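Local coordinates for hypothetical protein, IPT/TIG domain protein (Bacteroides ovatus, PDB 4HW6), which is of unknown function but, as an auxiliary nutrient-binding protein with an IPT/TIG domain and a six-bladed beta-propeller, probably binds carbohydrate, at residues N140-M145 against Y156-R161; D162-V167 against D175-N180. All coordinates share one frame; numbering follows the deposited sequence.

How the contacts relate
Followed from the N terminus, the chain first reaches contact 1: segment 140-145 leads into strand 143-146, and after a connecting loop the chain returns as strand 154-158, so that 156-161 pairs with it. Residue 162 then opens contact 2, whose second loop closes when 175-180 returns beside 162-167. The loops run in series, neither enclosing nor crossing the other. Strands 154-158 and 164-168 are neighbours in the same antiparallel sheet, where the Trp157 O and Arg165 N atoms probably form a hydrogen bond and Val158 packs on Phe164. Together the contacts join four successive strands of one blade, a worked example of a propeller blade built from consecutive hairpins.

Contact 1: N140-M145 against Y156-R161; sequences NIWRMM and YWVGQR
A side-chain amide pair ties the loop ends together: Asn140 ND2 donates to Gln160 OE1 at 2.8 Å, in the plane of both its own amide and the acceptor carbonyl, on a lone pair. The two amides are nonetheless turned 73° apart. Further along the antiparallel hairpin, Met145 and Tyr156 exchange two backbone bonds, and Val158 N reaches Arg143 O at 3.0 Å. Val158 O accepts from Trp142 N nearly along its C=O axis, so Trp142 and Arg143 both face Val158 in a classic beta bulge.

Trp142 is sandwiched. Gln160 lays its amide over one face, with ring and amide planes only 10° apart. Gln160 NE2 lies 3.3 Å above the Trp142 ring. On the opposite face sits Arg143 NH1, which also donates to Trp142 O at 2.8 Å and to Asn338 OD1. On the face of the sheet opposite Arg143 and Val158 stands Trp157, its CG in the crowded position between the backbone N and the carbonyl carbon (chi1 72°). There Ile141 CG2 makes a CH-pi contact 3.6 Å from the centroid of the Trp157 five-membered ring, while Trp157 NE1 donates to a water at the ring edge. An alanine in place of Trp142 would probably disturb both Gln160 and Arg143, since it removes the surface on which each lies.

Amide-pi stacking thus cooperates with the amide bond to fix the rotation of Gln160 beside the beta bulge.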
loop_
_atom_site.group_PDB
_atom_site.type_symbol
_atom_site.label_atom_id
_atom_site.label_comp_id
_atom_site.label_asym_id
_atom_site.label_seq_id
_atom_site.Cartn_x
_atom_site.Cartn_y
_atom_site.Cartn_z
ATOM N N ASN A 140 8.274 9.501 12.923
ATOM C CA ASN A 140 8.825 8.190 12.584
ATOM C C ASN A 140 7.736 7.223 12.186
ATOM O O ASN A 140 7.019 6.685 13.049
ATOM C CB ASN A 140 9.604 7.644 13.782
ATOM C CG ASN A 140 10.413 6.400 13.457
ATOM O OD1 ASN A 140 10.406 5.919 12.331
ATOM N ND2 ASN A 140 11.138 5.897 14.452
ATOM N N ILE A 141 7.622 6.974 10.889
ATOM C CA ILE A 141 6.583 6.085 10.382
ATOM C C ILE A 141 7.222 4.691 10.172
ATOM O O ILE A 141 7.620 4.322 9.071
ATOM C CB ILE A 141 5.950 6.638 9.083
ATOM C CG1 ILE A 141 5.596 8.130 9.204
ATOM C CG2 ILE A 141 4.679 5.852 8.761
ATOM C CD1 ILE A 141 5.385 8.806 7.847
ATOM N N TRP A 142 7.322 3.923 11.248
ATOM C CA TRP A 142 8.266 2.824 11.309
ATOM C C TRP A 142 7.695 1.520 10.736
ATOM O O TRP A 142 8.331 0.870 9.910
ATOM C CB TRP A 142 8.754 2.651 12.762
ATOM C CG TRP A 142 9.689 1.502 12.949
ATOM C CD1 TRP A 142 9.443 0.376 13.669
ATOM C CD2 TRP A 142 10.996 1.359 12.403
ATOM N NE1 TRP A 142 10.517 -0.473 13.595
ATOM C CE2 TRP A 142 11.485 0.100 12.819
ATOM C CE3 TRP A 142 11.809 2.170 11.612
ATOM C CZ2 TRP A 142 12.750 -0.357 12.475
ATOM C CZ3 TRP A 142 13.072 1.710 11.266
ATOM C CH2 TRP A 142 13.519 0.451 11.682
ATOM N N ARG A 143 6.528 1.107 11.216
ATOM C CA ARG A 143 5.824 -0.067 10.690
ATOM C C ARG A 143 4.324 0.208 10.711
ATOM O O ARG A 143 3.786 0.629 11.746
ATOM C CB ARG A 143 6.069 -1.319 11.538
ATOM C CG ARG A 143 7.510 -1.778 11.641
ATOM C CD ARG A 143 8.014 -2.368 10.337
ATOM N NE ARG A 143 9.406 -2.839 10.461
ATOM C CZ ARG A 143 10.502 -2.188 10.066
ATOM N NH1 ARG A 143 10.446 -0.982 9.533
ATOM N NH2 ARG A 143 11.692 -2.768 10.208
HETATM N N MSE A 144 3.656 -0.053 9.583
HETATM C CA MSE A 144 2.216 0.170 9.418
HETATM C C MSE A 144 1.419 -1.116 9.413
HETATM O O MSE A 144 1.911 -2.174 8.987
HETATM C CB MSE A 144 1.918 0.792 8.040
HETATM C CG MSE A 144 2.343 2.148 7.852
HETATM SE SE MSE A 144 2.040 2.590 5.950
HETATM C CE MSE A 144 2.393 4.467 6.223
HETATM N N MSE A 145 0.161 -1.008 9.843
HETATM C CA MSE A 145 -0.770 -2.135 9.747
HETATM C C MSE A 145 -2.223 -1.649 9.775
HETATM O O MSE A 145 -2.623 -0.872 10.646
HETATM C CB MSE A 145 -0.488 -3.055 10.930
HETATM C CG MSE A 145 -1.368 -4.213 11.103
HETATM SE SE MSE A 145 -0.885 -5.713 9.998
HETATM C CE MSE A 145 0.961 -5.355 9.568
ATOM N N TYR A 156 -2.765 1.950 11.401
ATOM C CA TYR A 156 -1.951 2.294 12.555
ATOM C C TYR A 156 -0.487 2.223 12.188
ATOM O O TYR A 156 -0.085 1.440 11.317
ATOM C CB TYR A 156 -2.203 1.313 13.704
ATOM C CG TYR A 156 -3.606 1.334 14.233
ATOM C CD1 TYR A 156 -3.971 2.198 15.258
ATOM C CD2 TYR A 156 -4.576 0.486 13.720
ATOM C CE1 TYR A 156 -5.254 2.227 15.760
ATOM C CE2 TYR A 156 -5.878 0.516 14.208
ATOM C CZ TYR A 156 -6.202 1.377 15.237
ATOM O OH TYR A 156 -7.477 1.430 15.736
ATOM N N TRP A 157 0.338 2.987 12.893
ATOM C CA TRP A 157 1.767 2.764 12.814
ATOM C C TRP A 157 2.476 2.997 14.107
ATOM O O TRP A 157 2.075 3.860 14.873
ATOM C CB TRP A 157 2.451 3.523 11.670
ATOM C CG TRP A 157 2.597 5.009 11.780
ATOM C CD1 TRP A 157 3.512 5.703 12.516
ATOM C CD2 TRP A 157 1.861 5.980 11.044
ATOM N NE1 TRP A 157 3.379 7.056 12.291
ATOM C CE2 TRP A 157 2.373 7.256 11.395
ATOM C CE3 TRP A 157 0.818 5.905 10.138
ATOM C CZ2 TRP A 157 1.878 8.424 10.860
ATOM C CZ3 TRP A 157 0.318 7.105 9.600
ATOM C CH2 TRP A 157 0.852 8.333 9.977
ATOM N N VAL A 158 3.476 2.154 14.358
ATOM C CA VAL A 158 4.409 2.368 15.462
ATOM C C VAL A 158 5.469 3.350 15.013
ATOM O O VAL A 158 5.782 3.444 13.811
ATOM C CB VAL A 158 5.091 1.077 15.930
ATOM C CG1 VAL A 158 4.091 0.168 16.652
ATOM C CG2 VAL A 158 5.736 0.326 14.762
ATOM N N GLY A 159 6.060 4.023 15.990
ATOM C CA GLY A 159 7.068 5.037 15.764
ATOM C C GLY A 159 8.362 4.861 16.532
ATOM O O GLY A 159 9.076 5.829 16.722
ATOM N N GLN A 160 8.675 3.626 16.951
ATOM C CA GLN A 160 9.822 3.354 17.827
ATOM C C GLN A 160 9.720 4.206 19.093
ATOM O O GLN A 160 8.766 4.034 19.869
ATOM C CB GLN A 160 11.144 3.522 17.084
ATOM C CG GLN A 160 11.329 2.480 15.989
ATOM C CD GLN A 160 12.632 2.648 15.231
ATOM O OE1 GLN A 160 12.951 3.731 14.710
ATOM N NE2 GLN A 160 13.387 1.568 15.148
ATOM N N ARG A 161 10.637 5.157 19.298
ATOM C CA ARG A 161 10.565 6.024 20.458
ATOM C C ARG A 161 9.610 7.195 20.275
ATOM O O ARG A 161 9.324 7.900 21.223
ATOM C CB ARG A 161 11.930 6.602 20.798
ATOM C CG ARG A 161 12.987 5.554 21.039
ATOM C CD ARG A 161 14.294 6.230 21.389
ATOM N NE ARG A 161 15.374 5.258 21.386
ATOM C CZ ARG A 161 16.506 5.383 22.087
ATOM N NH1 ARG A 161 16.740 6.435 22.861
ATOM N NH2 ARG A 161 17.429 4.432 21.992
HETATM O O HOH W 1 5.161 8.994 13.976
#

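Contact 2: D162-V167 against D175-N180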
loop_
_atom_site.group_PDB
_atom_site.type_symbol
_atom_site.label_atom_id
_atom_site.label_comp_id
_atom_site.label_asym_id
_atom_site.label_seq_id
_atom_site.Cartn_x
_atom_site.Cartn_y
_atom_site.Cartn_z
ATOM N N ASP A 162 9.184 7.425 19.031
ATOM C CA ASP A 162 8.275 8.525 18.707
ATOM C C ASP A 162 6.811 8.061 18.761
ATOM O O ASP A 162 6.515 6.959 19.252
ATOM C CB ASP A 162 8.663 9.135 17.352
ATOM C CG ASP A 162 10.166 9.543 17.302
ATOM O OD1 ASP A 162 10.614 10.244 18.202
ATOM O OD2 ASP A 162 10.876 9.136 16.356
ATOM N N ALA A 163 5.891 8.923 18.337
ATOM C CA ALA A 163 4.473 8.640 18.523
ATOM C C ALA A 163 3.979 7.487 17.666
ATOM O O ALA A 163 4.375 7.320 16.506
ATOM C CB ALA A 163 3.616 9.872 18.243
ATOM N N PHE A 164 3.069 6.745 18.281
ATOM C CA PHE A 164 2.217 5.743 17.659
ATOM C C PHE A 164 1.004 6.484 17.083
ATOM O O PHE A 164 0.354 7.260 17.792
ATOM C CB PHE A 164 1.775 4.809 18.772
ATOM C CG PHE A 164 1.168 3.521 18.309
ATOM C CD1 PHE A 164 -0.029 3.497 17.623
ATOM C CD2 PHE A 164 1.777 2.331 18.623
ATOM C CE1 PHE A 164 -0.589 2.291 17.237
ATOM C CE2 PHE A 164 1.222 1.122 18.238
ATOM C CZ PHE A 164 0.040 1.109 17.546
ATOM N N ARG A 165 0.721 6.288 15.810
ATOM C CA ARG A 165 -0.361 7.061 15.173
ATOM C C ARG A 165 -1.490 6.176 14.659
ATOM O O ARG A 165 -1.293 4.983 14.373
ATOM C CB ARG A 165 0.181 7.914 14.012
ATOM C CG ARG A 165 1.355 8.827 14.372
ATOM C CD ARG A 165 1.021 9.835 15.448
ATOM N NE ARG A 165 -0.053 10.757 15.069
ATOM C CZ ARG A 165 0.106 12.055 14.772
ATOM N NH1 ARG A 165 1.308 12.629 14.770
ATOM N NH2 ARG A 165 -0.952 12.785 14.443
ATOM N N HIS A 166 -2.657 6.792 14.544
ATOM C CA HIS A 166 -3.881 6.113 14.073
ATOM C C HIS A 166 -4.558 6.988 13.027
ATOM O O HIS A 166 -5.057 8.068 13.348
ATOM C CB HIS A 166 -4.804 5.883 15.243
ATOM C CG HIS A 166 -6.182 5.436 14.866
ATOM N ND1 HIS A 166 -7.281 5.713 15.649
ATOM C CD2 HIS A 166 -6.644 4.741 13.800
ATOM C CE1 HIS A 166 -8.364 5.203 15.082
ATOM N NE2 HIS A 166 -8.010 4.614 13.953
ATOM N N VAL A 167 -4.579 6.495 11.799
ATOM C CA VAL A 167 -5.259 7.144 10.711
ATOM C C VAL A 167 -6.683 6.582 10.665
ATOM O O VAL A 167 -6.879 5.394 10.399
ATOM C CB VAL A 167 -4.547 6.920 9.366
ATOM C CG1 VAL A 167 -5.312 7.590 8.251
ATOM C CG2 VAL A 167 -3.096 7.430 9.400
ATOM N N ASP A 175 -4.870 10.463 14.858
ATOM C CA ASP A 175 -4.696 10.561 16.295
ATOM C C ASP A 175 -3.306 10.098 16.703
ATOM O O ASP A 175 -2.563 9.498 15.931
ATOM C CB ASP A 175 -5.745 9.700 17.006
ATOM C CG ASP A 175 -6.135 10.239 18.378
ATOM O OD1 ASP A 175 -5.575 11.252 18.860
ATOM O OD2 ASP A 175 -7.037 9.625 18.980
ATOM N N ILE A 176 -2.960 10.425 17.932
ATOM C CA ILE A 176 -1.792 9.876 18.629
ATOM C C ILE A 176 -2.307 8.921 19.693
ATOM O O ILE A 176 -3.144 9.296 20.539
ATOM C CB ILE A 176 -0.981 10.978 19.334
ATOM C CG1 ILE A 176 -0.394 11.940 18.289
ATOM C CG2 ILE A 176 0.138 10.346 20.204
ATOM C CD1 ILE A 176 0.261 13.179 18.866
ATOM N N LYS A 177 -1.815 7.692 19.648
ATOM C CA LYS A 177 -2.194 6.662 20.607
ATOM C C LYS A 177 -1.209 6.645 21.782
ATOM O O LYS A 177 -0.018 6.462 21.595
ATOM C CB LYS A 177 -2.246 5.287 19.923
ATOM C CG LYS A 177 -2.602 4.154 20.891
ATOM C CD LYS A 177 -2.614 2.771 20.267
ATOM C CE LYS A 177 -3.163 1.742 21.255
ATOM N NZ LYS A 177 -4.556 2.076 21.732
ATOM N N THR A 178 -1.711 6.820 23.000
ATOM C CA THR A 178 -0.876 6.676 24.188
ATOM C C THR A 178 -0.707 5.181 24.411
ATOM O O THR A 178 -1.678 4.463 24.602
ATOM C CB THR A 178 -1.502 7.320 25.436
ATOM O OG1 THR A 178 -1.778 8.707 25.178
ATOM C CG2 THR A 178 -0.541 7.227 26.630
ATOM N N THR A 179 0.526 4.709 24.337
ATOM C CA THR A 179 0.835 3.295 24.542
ATOM C C THR A 179 1.519 3.044 25.877
ATOM O O THR A 179 1.464 1.935 26.382
ATOM C CB THR A 179 1.813 2.780 23.468
ATOM O OG1 THR A 179 3.029 3.531 23.567
ATOM C CG2 THR A 179 1.215 2.919 22.049
ATOM N N ASN A 180 2.213 4.053 26.408
ATOM C CA ASN A 180 3.120 3.894 27.545
ATOM C C ASN A 180 4.169 2.802 27.317
ATOM O O ASN A 180 4.628 2.132 28.255
ATOM C CB ASN A 180 2.345 3.658 28.852
ATOM C CG ASN A 180 1.574 4.880 29.300
ATOM O OD1 ASN A 180 0.393 4.797 29.633
ATOM N ND2 ASN A 180 2.222 6.022 29.272
HETATM O O HOH W 2 -7.768 7.054 17.977
#
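Two bends, chi2 -60° and chi3 -61°, curl the Arg165 chain back toward the neighbouring strand, so that its NE donates to Asp175 O at 2.9 Å. Phe164 and Lys177 instead both have CG anti to the backbone N, and run out side by side, pointing the same way.

Asp175 O takes two bonds, the second from His166 N at 3.0 Å, and both donors stand above the carbonyl plane instead of on a lone pair. Asp175 N returns a bond of 2.8 Å to His166 O, completing a hydrogen-bonded antiparallel pair, and farther along Lys177 N donates to Phe164 O. Ile176 CG1 lies 3.4 Å above one face of the Arg165 guanidinium, toward its rim. Arg165 NH2 is held by the backbone carbonyls of Leu128 and Val174.

On the opposite face of the sheet from Arg165 and Ile176, Lys177 CD lies over one face of the Phe164 ring, toward its rim, 4.0 Å from the ring centroid in a CH-pi contact, while Thr179 CG2 comes within 3.5 Å of Phe164 CD2. The ammonium end of Lys177 goes on to Phe218 O and to a cation-pi contact with Phe212. A water bridges His166 ND1 and Asp175 OD2, and His166 NE2 bonds Asp154 on the preceding strand.

This hairpin of the propeller blade thus uses long basic side chains in two ways: their aliphatic or planar parts pack against the partner strand, while their nitrogens find carbonyl oxygens. The positive charge of Arg165 would probably polarise the Asp175 carbonyl, whose oxygen is shared between a side-chain and a backbone donor.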